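Local atomic coordinates of cytochrome c552 (Thermochromatium tepidum, PDB entry 5ZE8), a protein that carries five covalently bound c-type hemes and probably transfers electrons at low potential in a thermophilic purple sulfur photosynthetic bacterium. Residues A[405-408]-A[409-413]; A[417-420]-A[421-424]. All blocks are in the same frame, centred on the assembly; numbering follows the deposited sequence.

Interaction 1: residues A[405-408]-A[409-413]; sequences NLLW and PSLVE
W408 sits at the N-cap of helix 409-414 and meets P409, S410, L411 and V412 in the first turn, where the chain leaving strand 397-405 bends into the helix. With P409 as the first helical residue, this is the familiar proline-at-N1 start: a pyrrolidine ring needs no amide hydrogen at a position where helical amides have no acceptor behind them.

The polar part is carried by backbone atoms. W408 O accepts a well-aligned hydrogen bond from V412 N at 3.1 Å, with an angle of 160° at the hydrogen. A second, weak and bent bond reaches W408 O from L411 N at 2.9 Å. E413 N continues the pattern by donating to P409 O.

The apolar contacts gather round L411 and V412. The side chains of W408 and L411 lie side by side and point the same way, with L411 CD1 3.8 Å from W408 CE3. L407 crosses L411 at about a right angle, and L411 CD1, besides meeting the indole, lies 4.1 Å from L407 CD2. Beyond the helix start, the W408 side chain touches Y351 and N320 of the antiparallel sheet, while L411 packs on F75 and L407 on I71, both of helix 70-79.

V412 completes the cluster through one branch. Its CG1 stands anti to the backbone N (chi1 177°), which swings CG2 back over the cap, 4.0 Å from L407 CB and 3.5 Å from the accepting W408 O.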
loop_
_atom_site.group_PDB
_atom_site.type_symbol
_atom_site.label_atom_id
_atom_site.label_comp_id
_atom_site.label_asym_id
_atom_site.label_seq_id
_atom_site.Cartn_x
_atom_site.Cartn_y
_atom_site.Cartn_z
ATOM N N ASN A 405 6.932 -5.601 -8.960
ATOM C CA ASN A 405 7.573 -6.453 -7.959
ATOM C C ASN A 405 7.403 -5.850 -6.565
ATOM O O ASN A 405 7.739 -4.672 -6.375
ATOM C CB ASN A 405 9.039 -6.477 -8.250
ATOM C CG ASN A 405 9.355 -6.988 -9.648
ATOM O OD1 ASN A 405 9.420 -8.171 -9.846
ATOM N ND2 ASN A 405 9.369 -6.085 -10.619
ATOM N N LEU A 406 6.887 -6.645 -5.603
ATOM C CA LEU A 406 6.804 -6.229 -4.197
ATOM C C LEU A 406 8.135 -5.888 -3.535
ATOM O O LEU A 406 8.179 -5.063 -2.639
ATOM C CB LEU A 406 6.115 -7.318 -3.379
ATOM C CG LEU A 406 4.613 -7.491 -3.691
ATOM C CD1 LEU A 406 4.127 -8.754 -2.927
ATOM C CD2 LEU A 406 3.739 -6.336 -3.266
ATOM N N LEU A 407 9.216 -6.538 -3.990
ATOM C CA LEU A 407 10.536 -6.404 -3.386
ATOM C C LEU A 407 11.628 -6.220 -4.395
ATOM O O LEU A 407 11.525 -6.698 -5.494
ATOM C CB LEU A 407 10.851 -7.654 -2.568
ATOM C CG LEU A 407 9.933 -7.990 -1.396
ATOM C CD1 LEU A 407 10.259 -9.401 -0.857
ATOM C CD2 LEU A 407 10.119 -6.931 -0.344
ATOM N N TRP A 408 12.691 -5.543 -4.017
ATOM C CA TRP A 408 13.867 -5.434 -4.847
ATOM C C TRP A 408 14.442 -6.786 -5.186
ATOM O O TRP A 408 14.369 -7.696 -4.394
ATOM C CB TRP A 408 14.986 -4.694 -4.084
ATOM C CG TRP A 408 14.792 -3.204 -3.833
ATOM C CD1 TRP A 408 14.214 -2.310 -4.648
ATOM C CD2 TRP A 408 15.179 -2.484 -2.651
ATOM N NE1 TRP A 408 14.197 -1.040 -4.080
ATOM C CE2 TRP A 408 14.828 -1.116 -2.864
ATOM C CE3 TRP A 408 15.807 -2.871 -1.440
ATOM C CZ2 TRP A 408 15.014 -0.144 -1.930
ATOM C CZ3 TRP A 408 15.991 -1.880 -0.503
ATOM C CH2 TRP A 408 15.548 -0.544 -0.739
ATOM N N PRO A 409 15.151 -6.859 -6.329
ATOM C CA PRO A 409 15.712 -8.167 -6.749
ATOM C C PRO A 409 16.722 -8.727 -5.748
ATOM O O PRO A 409 16.704 -9.915 -5.522
ATOM C CB PRO A 409 16.311 -7.858 -8.106
ATOM C CG PRO A 409 16.434 -6.406 -8.209
ATOM C CD PRO A 409 15.341 -5.817 -7.336
ATOM N N SER A 410 17.520 -7.864 -5.123
ATOM C CA SER A 410 18.442 -8.228 -4.049
ATOM C C SER A 410 17.708 -8.980 -2.948
ATOM O O SER A 410 18.189 -9.987 -2.430
ATOM C CB SER A 410 19.204 -7.038 -3.451
ATOM O OG SER A 410 18.354 -6.032 -2.844
ATOM N N LEU A 411 16.537 -8.499 -2.600
ATOM C CA LEU A 411 15.792 -9.132 -1.521
ATOM C C LEU A 411 15.138 -10.435 -1.930
ATOM O O LEU A 411 15.077 -11.415 -1.127
ATOM C CB LEU A 411 14.697 -8.176 -0.988
ATOM C CG LEU A 411 15.200 -6.915 -0.290
ATOM C CD1 LEU A 411 14.065 -5.958 -0.076
ATOM C CD2 LEU A 411 15.877 -7.197 1.041
ATOM N N VAL A 412 14.670 -10.506 -3.167
ATOM C CA VAL A 412 14.101 -11.737 -3.742
ATOM C C VAL A 412 15.169 -12.797 -3.867
ATOM O O VAL A 412 14.896 -13.927 -3.547
ATOM C CB VAL A 412 13.452 -11.460 -5.092
ATOM C CG1 VAL A 412 12.898 -12.720 -5.764
ATOM C CG2 VAL A 412 12.278 -10.490 -4.919
ATOM N N GLU A 413 16.377 -12.373 -4.208
ATOM C CA GLU A 413 17.468 -13.369 -4.331
ATOM C C GLU A 413 17.904 -13.912 -2.988
ATOM O O GLU A 413 18.237 -15.115 -2.860
ATOM C CB GLU A 413 18.652 -12.778 -5.071
ATOM C CG GLU A 413 18.331 -12.647 -6.530
ATOM C CD GLU A 413 19.298 -11.750 -7.255
ATOM O OE1 GLU A 413 20.515 -11.818 -6.971
ATOM O OE2 GLU A 413 18.826 -11.006 -8.134
#

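Interaction 2: residues A[417-420]-A[421-424]; sequences QLPA and ELTA
P419 and L422 lie side by side with their side chains pointing the same way across the first turn of helix 420-423, a single-turn helix for which P419 is the N-cap residue. The CD1 branch of L422 rests along the pyrrolidine ring, 3.9 Å from P419 CG and almost as near to CD, because CG of L422 is turned beside its own backbone N (chi1 -67°). L422 also packs on P70 and I71 of helix 70-79, and its side chain comes within about 6 Å of a heme c. Replacing L422 by alanine removes the CD1 branch, which would probably leave the P419 ring without this apolar neighbour and open a gap towards helix 70-79.

L418 and T423 are set differently, crossing at about a right angle. The methyl CG2 of T423 presses on L418 CB at 3.7 Å, while OG1 is turned to another side, with a weak, long link to a water that also lies close to L418 O. E421 bends at chi2 (134°), which brings OE1 back to 3.6 Å from P419 CB.

P419 O accepts two backbone hydrogen bonds: one from L422 N at 2.9 Å, from well above the carbonyl plane, and one from T423 N at 3.3 Å, within that plane. At A424 the chain leaves helical geometry; A424 N donates to A420 O at 3.0 Å, and A424 CB lies 3.3 Å from that same oxygen.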
loop_
_atom_site.group_PDB
_atom_site.type_symbol
_atom_site.label_atom_id
_atom_site.label_comp_id
_atom_site.label_asym_id
_atom_site.label_seq_id
_atom_site.Cartn_x
_atom_site.Cartn_y
_atom_site.Cartn_z
ATOM N N GLN A 417 12.881 -18.307 0.785
ATOM C CA GLN A 417 11.810 -19.032 1.475
ATOM C C GLN A 417 10.485 -18.314 1.501
ATOM O O GLN A 417 9.446 -18.968 1.656
ATOM C CB GLN A 417 12.192 -19.457 2.927
ATOM C CG GLN A 417 11.564 -18.703 4.153
ATOM C CD GLN A 417 11.261 -19.594 5.413
ATOM O OE1 GLN A 417 11.768 -20.721 5.553
ATOM N NE2 GLN A 417 10.463 -19.042 6.365
ATOM N N LEU A 418 10.506 -17.023 1.194
ATOM C CA LEU A 418 9.210 -16.350 0.968
ATOM C C LEU A 418 8.390 -17.053 -0.138
ATOM O O LEU A 418 8.921 -17.559 -1.117
ATOM C CB LEU A 418 9.388 -14.846 0.677
ATOM C CG LEU A 418 10.036 -13.995 1.786
ATOM C CD1 LEU A 418 10.486 -12.647 1.218
ATOM C CD2 LEU A 418 9.019 -13.757 2.910
ATOM N N PRO A 419 7.080 -17.151 0.042
ATOM C CA PRO A 419 6.235 -17.742 -0.945
ATOM C C PRO A 419 6.495 -17.205 -2.370
ATOM O O PRO A 419 6.507 -15.968 -2.602
ATOM C CB PRO A 419 4.849 -17.288 -0.515
ATOM C CG PRO A 419 4.931 -17.133 0.942
ATOM C CD PRO A 419 6.316 -16.616 1.199
ATOM N N ALA A 420 6.670 -18.107 -3.306
ATOM C CA ALA A 420 7.101 -17.725 -4.664
ATOM C C ALA A 420 6.046 -16.895 -5.391
ATOM O O ALA A 420 6.376 -16.097 -6.288
ATOM C CB ALA A 420 7.496 -18.954 -5.465
ATOM N N GLU A 421 4.801 -17.060 -4.958
ATOM C CA GLU A 421 3.653 -16.280 -5.439
ATOM C C GLU A 421 3.796 -14.828 -5.068
ATOM O O GLU A 421 3.274 -13.974 -5.779
ATOM C CB GLU A 421 2.329 -16.763 -4.805
ATOM C CG GLU A 421 2.037 -18.275 -4.851
ATOM C CD GLU A 421 1.547 -18.827 -3.501
ATOM O OE1 GLU A 421 2.367 -18.964 -2.552
ATOM O OE2 GLU A 421 0.337 -19.143 -3.396
ATOM N N LEU A 422 4.434 -14.527 -3.926
ATOM C CA LEU A 422 4.661 -13.151 -3.534
ATOM C C LEU A 422 5.732 -12.552 -4.298
ATOM O O LEU A 422 5.526 -11.438 -4.761
ATOM C CB LEU A 422 4.989 -12.951 -2.059
ATOM C CG LEU A 422 3.806 -13.294 -1.281
ATOM C CD1 LEU A 422 4.179 -13.349 0.181
ATOM C CD2 LEU A 422 2.681 -12.314 -1.544
ATOM N N THR A 423 6.865 -13.270 -4.440
ATOM C CA THR A 423 8.095 -12.681 -4.865
ATOM C C THR A 423 8.340 -12.644 -6.400
ATOM O O THR A 423 9.220 -11.896 -6.856
ATOM C CB THR A 423 9.289 -13.300 -4.205
ATOM O OG1 THR A 423 9.446 -14.644 -4.629
ATOM C CG2 THR A 423 9.158 -13.242 -2.692
ATOM N N ALA A 424 7.583 -13.446 -7.129
ATOM C CA ALA A 424 7.685 -13.482 -8.598
ATOM C C ALA A 424 7.296 -12.145 -9.183
ATOM O O ALA A 424 6.383 -11.472 -8.678
ATOM C CB ALA A 424 6.774 -14.520 -9.149
HETATM O O HOH W 1 10.489 -17.466 -3.115
#

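In the fold
Following the chain from the N terminus, strand 397-405 of the antiparallel sheet ends at N405, and interaction 1 turns it into helix 409-414. After a short connection, interaction 2 starts helix 420-423, and strand 426-434 then returns to pair antiparallel with 397-405. The two contacts are therefore in series, neither nested nor crossed, inside one helical connection between neighbouring strands. Their centres lie 10 Å apart and they touch: L407 CD1 meets L418 CD1 at 3.9 Å. Both pack on helix 70-79, and each brings a leucine side chain, L407 or L422, to about 6 Å from a heme c, so the connection lies between the sheet and the heme region.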